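Local coordinates for anthrone oxidase-like protein (Streptomyces ambofaciens, PDB 5F9P) that probably acts as a monooxygenase, a C-C bond-cleaving oxygenase that opens ring B in atypical angucycline biosynthesis, at residues Asn98-Thr103 against Ala157-Lys162; Thr123-Phe128 against Ile175-Trp180. All coordinates share one frame; numbering follows the deposited sequence.

Contact 1: Asn98-Thr103 against Ala157-Lys162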
# COMPACT_ATOMS: atom_id res chain seq x y z
N ASN A 98 -5.76 7.00 4.20
CA ASN A 98 -6.47 5.87 4.75
C ASN A 98 -6.37 5.78 6.26
O ASN A 98 -5.48 6.37 6.87
CB ASN A 98 -5.89 4.56 4.20
CG ASN A 98 -5.59 4.63 2.74
OD1 ASN A 98 -6.45 4.33 1.90
ND2 ASN A 98 -4.38 5.06 2.40
N GLU A 99 -7.25 4.98 6.84
CA GLU A 99 -7.06 4.52 8.20
C GLU A 99 -6.98 3.00 8.16
O GLU A 99 -7.51 2.37 7.24
CB GLU A 99 -8.19 5.00 9.11
CG GLU A 99 -9.53 4.39 8.82
CD GLU A 99 -10.65 5.03 9.65
OE1 GLU A 99 -11.79 4.54 9.60
OE2 GLU A 99 -10.38 6.03 10.36
N VAL A 100 -6.29 2.42 9.13
CA VAL A 100 -6.13 0.98 9.17
C VAL A 100 -7.41 0.39 9.74
O VAL A 100 -7.84 0.78 10.82
CB VAL A 100 -4.92 0.59 10.04
CG1 VAL A 100 -4.85 -0.94 10.18
CG2 VAL A 100 -3.63 1.14 9.42
N ALA A 101 -8.03 -0.53 9.01
CA ALA A 101 -9.29 -1.09 9.48
C ALA A 101 -9.08 -2.43 10.18
O ALA A 101 -9.81 -2.79 11.11
CB ALA A 101 -10.30 -1.23 8.32
N HIS A 102 -8.08 -3.18 9.74
CA HIS A 102 -7.91 -4.53 10.22
C HIS A 102 -6.50 -5.04 9.93
O HIS A 102 -5.92 -4.70 8.90
CB HIS A 102 -8.94 -5.43 9.52
CG HIS A 102 -8.99 -6.83 10.06
ND1 HIS A 102 -9.75 -7.18 11.15
CD2 HIS A 102 -8.38 -7.96 9.64
CE1 HIS A 102 -9.61 -8.47 11.38
NE2 HIS A 102 -8.79 -8.97 10.48
N THR A 103 -5.96 -5.82 10.86
CA THR A 103 -4.72 -6.56 10.61
C THR A 103 -4.89 -8.03 10.98
O THR A 103 -5.68 -8.40 11.85
CB THR A 103 -3.50 -5.99 11.39
OG1 THR A 103 -3.69 -6.18 12.80
CG2 THR A 103 -3.34 -4.52 11.09
N ALA A 157 0.97 -11.95 6.42
CA ALA A 157 0.18 -10.89 7.05
C ALA A 157 -0.77 -10.19 6.09
O ALA A 157 -0.59 -10.24 4.86
CB ALA A 157 1.12 -9.85 7.73
N HIS A 158 -1.79 -9.55 6.65
CA HIS A 158 -2.79 -8.84 5.86
C HIS A 158 -3.21 -7.56 6.56
O HIS A 158 -3.61 -7.59 7.73
CB HIS A 158 -4.03 -9.70 5.60
CG HIS A 158 -4.98 -9.10 4.59
ND1 HIS A 158 -6.35 -9.29 4.65
CD2 HIS A 158 -4.76 -8.33 3.50
CE1 HIS A 158 -6.92 -8.66 3.63
NE2 HIS A 158 -5.98 -8.07 2.92
N VAL A 159 -3.11 -6.45 5.84
CA VAL A 159 -3.60 -5.16 6.30
C VAL A 159 -4.78 -4.73 5.44
O VAL A 159 -4.70 -4.77 4.20
CB VAL A 159 -2.50 -4.08 6.20
CG1 VAL A 159 -3.03 -2.74 6.71
CG2 VAL A 159 -1.24 -4.50 6.98
N VAL A 160 -5.87 -4.31 6.07
CA VAL A 160 -7.01 -3.78 5.32
C VAL A 160 -7.16 -2.32 5.66
O VAL A 160 -7.27 -1.97 6.83
CB VAL A 160 -8.34 -4.52 5.66
CG1 VAL A 160 -9.52 -3.93 4.89
CG2 VAL A 160 -8.20 -6.02 5.37
N LEU A 161 -7.15 -1.46 4.65
CA LEU A 161 -7.30 -0.03 4.88
C LEU A 161 -8.62 0.49 4.35
O LEU A 161 -9.08 0.08 3.27
CB LEU A 161 -6.15 0.73 4.22
CG LEU A 161 -4.73 0.23 4.47
CD1 LEU A 161 -3.73 1.03 3.64
CD2 LEU A 161 -4.42 0.38 5.93
N LYS A 162 -9.21 1.42 5.10
CA LYS A 162 -10.40 2.14 4.67
C LYS A 162 -9.98 3.46 4.05
O LYS A 162 -9.32 4.27 4.70
CB LYS A 162 -11.31 2.42 5.86
CG LYS A 162 -12.55 3.25 5.51
CD LYS A 162 -13.34 3.64 6.76
CE LYS A 162 -14.60 4.42 6.37
NZ LYS A 162 -15.41 4.84 7.56
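The flat carboxylate of Glu99 meets Lys162 through one oxygen: OE1 lies 3.4 Å from Lys162 CD, while NZ stays 4.2 Å from that same OE1, beyond a salt bridge. Both side chains are extended beyond CG and lie side by side, pointing the same way. Glu99 CG sits between its own N and carbonyl carbon (chi1 68°) and packs against Lys162 CB. The side chain of Asn98 crosses that of Leu161 at about a right angle, its amide carbon CG beside Leu161 CD1. Asn98 ND2 is taken by the carbonyl of Thr11, whereas OD1 is buried without a polar partner in the model. His102 meets the partner strand through CB, 4.0 Å from Val160 CB, and its side chain touches Pro144. On the face of Val100, Leu161, Thr103 and Val159, the methyl CG2 of Val100 touches Leu161 CD2 at 3.7 Å. The opposite face, with Val160 and Lys162, is covered by Leu139 of helix 135-142. The backbone ladder breaks register in the middle: Val160 O accepts Ala101 N at 2.7 Å and His102 N at 3.3 Å, the latter on a lone pair, and Val160 N returns a nearly straight bond to His102 O. Two successive residues facing one define a classic beta bulge, here within an antiparallel pair of the closed barrel.

Contact 2: Thr123-Phe128 against Ile175-Trp180; sequences TVFTVF and ISYSQW
Thr123 CG2 presses on the Tyr177 ring, 3.5 Å from CE2 and equally close to CZ, in the tightly packed face of this strand pair. CG2 stands anti to the backbone N; OG1, anti to the carbonyl carbon, is linked by water 1 to Tyr177 OH and Gln179 NE2. Tyr177 OH also hydrogen-bonds to His49 NE2. Further along, Ile175 CG2 meets Phe125 CE1 at 3.5 Å, and Ile175 CG1 packs on Val127 CB. Met96 and Asn98 of strand 92-105 touch Ile175. On the other face the Thr126, Ser176 and Phe128 end is looser, these residues being partly exposed. Phe128 has Thr126 CG2 over one face, offset toward the rim, 3.4 Å above the plane, and Ser176 CB at its edge. Water 2 bridges Ser176 OG and Ser178 OG and donates to Val124 O at 2.9 Å; Ser176 OG is also hydrogen-bonded to His158 and to a glycerol, probably from the crystallisation liquor. The buried end of this face is compact: Trp180 NE1 donates to Ser178 OG at 2.9 Å, the oxygen lying 17° out of the indole plane, and Val124 CG2 is 3.5 Å from Trp180 CD1. Four backbone bonds through Val124-Ser178 and Thr126-Ser176 make a regular antiparallel ladder, as in a ferredoxin-like half of a dimeric alpha/beta barrel fold.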
# COMPACT_ATOMS: atom_id res chain seq x y z
N THR A 123 4.98 -8.70 -1.71
CA THR A 123 3.90 -7.83 -1.26
C THR A 123 2.83 -7.72 -2.32
O THR A 123 3.11 -7.45 -3.50
CB THR A 123 4.43 -6.44 -0.85
OG1 THR A 123 5.30 -6.59 0.29
CG2 THR A 123 3.28 -5.48 -0.47
N VAL A 124 1.59 -7.92 -1.90
CA VAL A 124 0.45 -7.99 -2.82
C VAL A 124 -0.57 -6.89 -2.48
O VAL A 124 -1.00 -6.76 -1.34
CB VAL A 124 -0.20 -9.39 -2.76
CG1 VAL A 124 -1.40 -9.49 -3.71
CG2 VAL A 124 0.84 -10.45 -3.09
N PHE A 125 -0.93 -6.10 -3.49
CA PHE A 125 -1.70 -4.87 -3.28
C PHE A 125 -2.90 -4.78 -4.23
O PHE A 125 -2.78 -5.07 -5.42
CB PHE A 125 -0.77 -3.67 -3.51
CG PHE A 125 -1.46 -2.35 -3.48
CD1 PHE A 125 -1.85 -1.78 -2.27
CD2 PHE A 125 -1.71 -1.65 -4.65
CE1 PHE A 125 -2.48 -0.56 -2.24
CE2 PHE A 125 -2.33 -0.43 -4.62
CZ PHE A 125 -2.73 0.12 -3.42
N THR A 126 -4.05 -4.40 -3.68
CA THR A 126 -5.24 -4.12 -4.48
C THR A 126 -6.00 -2.96 -3.87
O THR A 126 -6.26 -2.94 -2.67
CB THR A 126 -6.21 -5.34 -4.54
OG1 THR A 126 -5.52 -6.47 -5.08
CG2 THR A 126 -7.40 -5.01 -5.44
N VAL A 127 -6.37 -2.00 -4.71
CA VAL A 127 -7.29 -0.95 -4.28
C VAL A 127 -8.62 -1.20 -4.99
O VAL A 127 -8.67 -1.27 -6.22
CB VAL A 127 -6.76 0.46 -4.60
CG1 VAL A 127 -6.26 0.54 -6.02
CG2 VAL A 127 -7.85 1.51 -4.36
N PHE A 128 -9.68 -1.37 -4.19
CA PHE A 128 -11.02 -1.63 -4.72
C PHE A 128 -11.87 -0.38 -4.63
O PHE A 128 -12.13 0.11 -3.52
CB PHE A 128 -11.76 -2.70 -3.91
CG PHE A 128 -11.02 -4.00 -3.72
CD1 PHE A 128 -10.10 -4.15 -2.70
CD2 PHE A 128 -11.30 -5.10 -4.52
CE1 PHE A 128 -9.43 -5.36 -2.50
CE2 PHE A 128 -10.65 -6.30 -4.33
CZ PHE A 128 -9.71 -6.43 -3.31
N ILE A 175 -8.60 -0.97 0.60
CA ILE A 175 -7.34 -1.50 0.12
C ILE A 175 -6.99 -2.76 0.86
O ILE A 175 -7.21 -2.86 2.07
CB ILE A 175 -6.19 -0.47 0.31
CG1 ILE A 175 -6.31 0.64 -0.74
CG2 ILE A 175 -4.82 -1.16 0.24
CD1 ILE A 175 -5.41 1.83 -0.47
N SER A 176 -6.48 -3.72 0.11
CA SER A 176 -5.97 -4.96 0.65
C SER A 176 -4.46 -4.97 0.46
O SER A 176 -3.98 -4.85 -0.67
CB SER A 176 -6.58 -6.14 -0.12
OG SER A 176 -6.00 -7.36 0.31
N TYR A 177 -3.70 -5.13 1.54
CA TYR A 177 -2.24 -5.13 1.46
C TYR A 177 -1.73 -6.35 2.23
O TYR A 177 -1.89 -6.42 3.45
CB TYR A 177 -1.69 -3.83 2.07
CG TYR A 177 -0.18 -3.69 2.14
CD1 TYR A 177 0.55 -4.29 3.16
CD2 TYR A 177 0.51 -2.93 1.20
CE1 TYR A 177 1.93 -4.14 3.24
CE2 TYR A 177 1.89 -2.78 1.27
CZ TYR A 177 2.59 -3.39 2.28
OH TYR A 177 3.97 -3.23 2.34
N SER A 178 -1.18 -7.33 1.52
CA SER A 178 -0.75 -8.58 2.14
C SER A 178 0.73 -8.93 1.89
O SER A 178 1.33 -8.50 0.89
CB SER A 178 -1.66 -9.75 1.74
OG SER A 178 -1.70 -9.99 0.35
N GLN A 179 1.30 -9.72 2.80
CA GLN A 179 2.68 -10.18 2.71
C GLN A 179 2.77 -11.70 2.60
O GLN A 179 2.06 -12.43 3.30
CB GLN A 179 3.46 -9.74 3.95
CG GLN A 179 3.51 -8.24 4.16
CD GLN A 179 4.17 -7.86 5.48
OE1 GLN A 179 4.00 -8.55 6.49
NE2 GLN A 179 4.95 -6.79 5.46
N TRP A 180 3.67 -12.18 1.74
CA TRP A 180 3.79 -13.59 1.42
C TRP A 180 5.26 -14.04 1.46
O TRP A 180 6.17 -13.21 1.34
CB TRP A 180 3.17 -13.85 0.04
CG TRP A 180 1.70 -13.53 0.01
CD1 TRP A 180 1.12 -12.31 -0.18
CD2 TRP A 180 0.63 -14.47 0.16
NE1 TRP A 180 -0.26 -12.43 -0.14
CE2 TRP A 180 -0.58 -13.75 0.08
CE3 TRP A 180 0.59 -15.85 0.38
CZ2 TRP A 180 -1.82 -14.36 0.20
CZ3 TRP A 180 -0.66 -16.47 0.50
CH2 TRP A 180 -1.84 -15.72 0.41
O HOH W 1 5.46 -5.54 2.70
O HOH W 2 -3.54 -8.15 -0.95

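Contacts 1 and 2 lie with centres about 10 Å apart in one eight-stranded antiparallel barrel, on four successive strands in the order 122-130, 172-180, 155-167, 92-105. Along the chain their segments alternate: 98-103, 123-128, 157-162, 175-180. The hairpin strands 155-167 and 172-180 join them directly, through probable hydrogen bonds from Val159 N to Tyr177 O and between His158 NE2 and Ser176 OG, both 2.7 Å. By topology, contact 2 lies inside the C-terminal ferredoxin-like half, whereas contact 1 sews strand 92-105 of the N-terminal half to it. A single chain thus forms a barrel that relatives in this clan commonly build from two subunits.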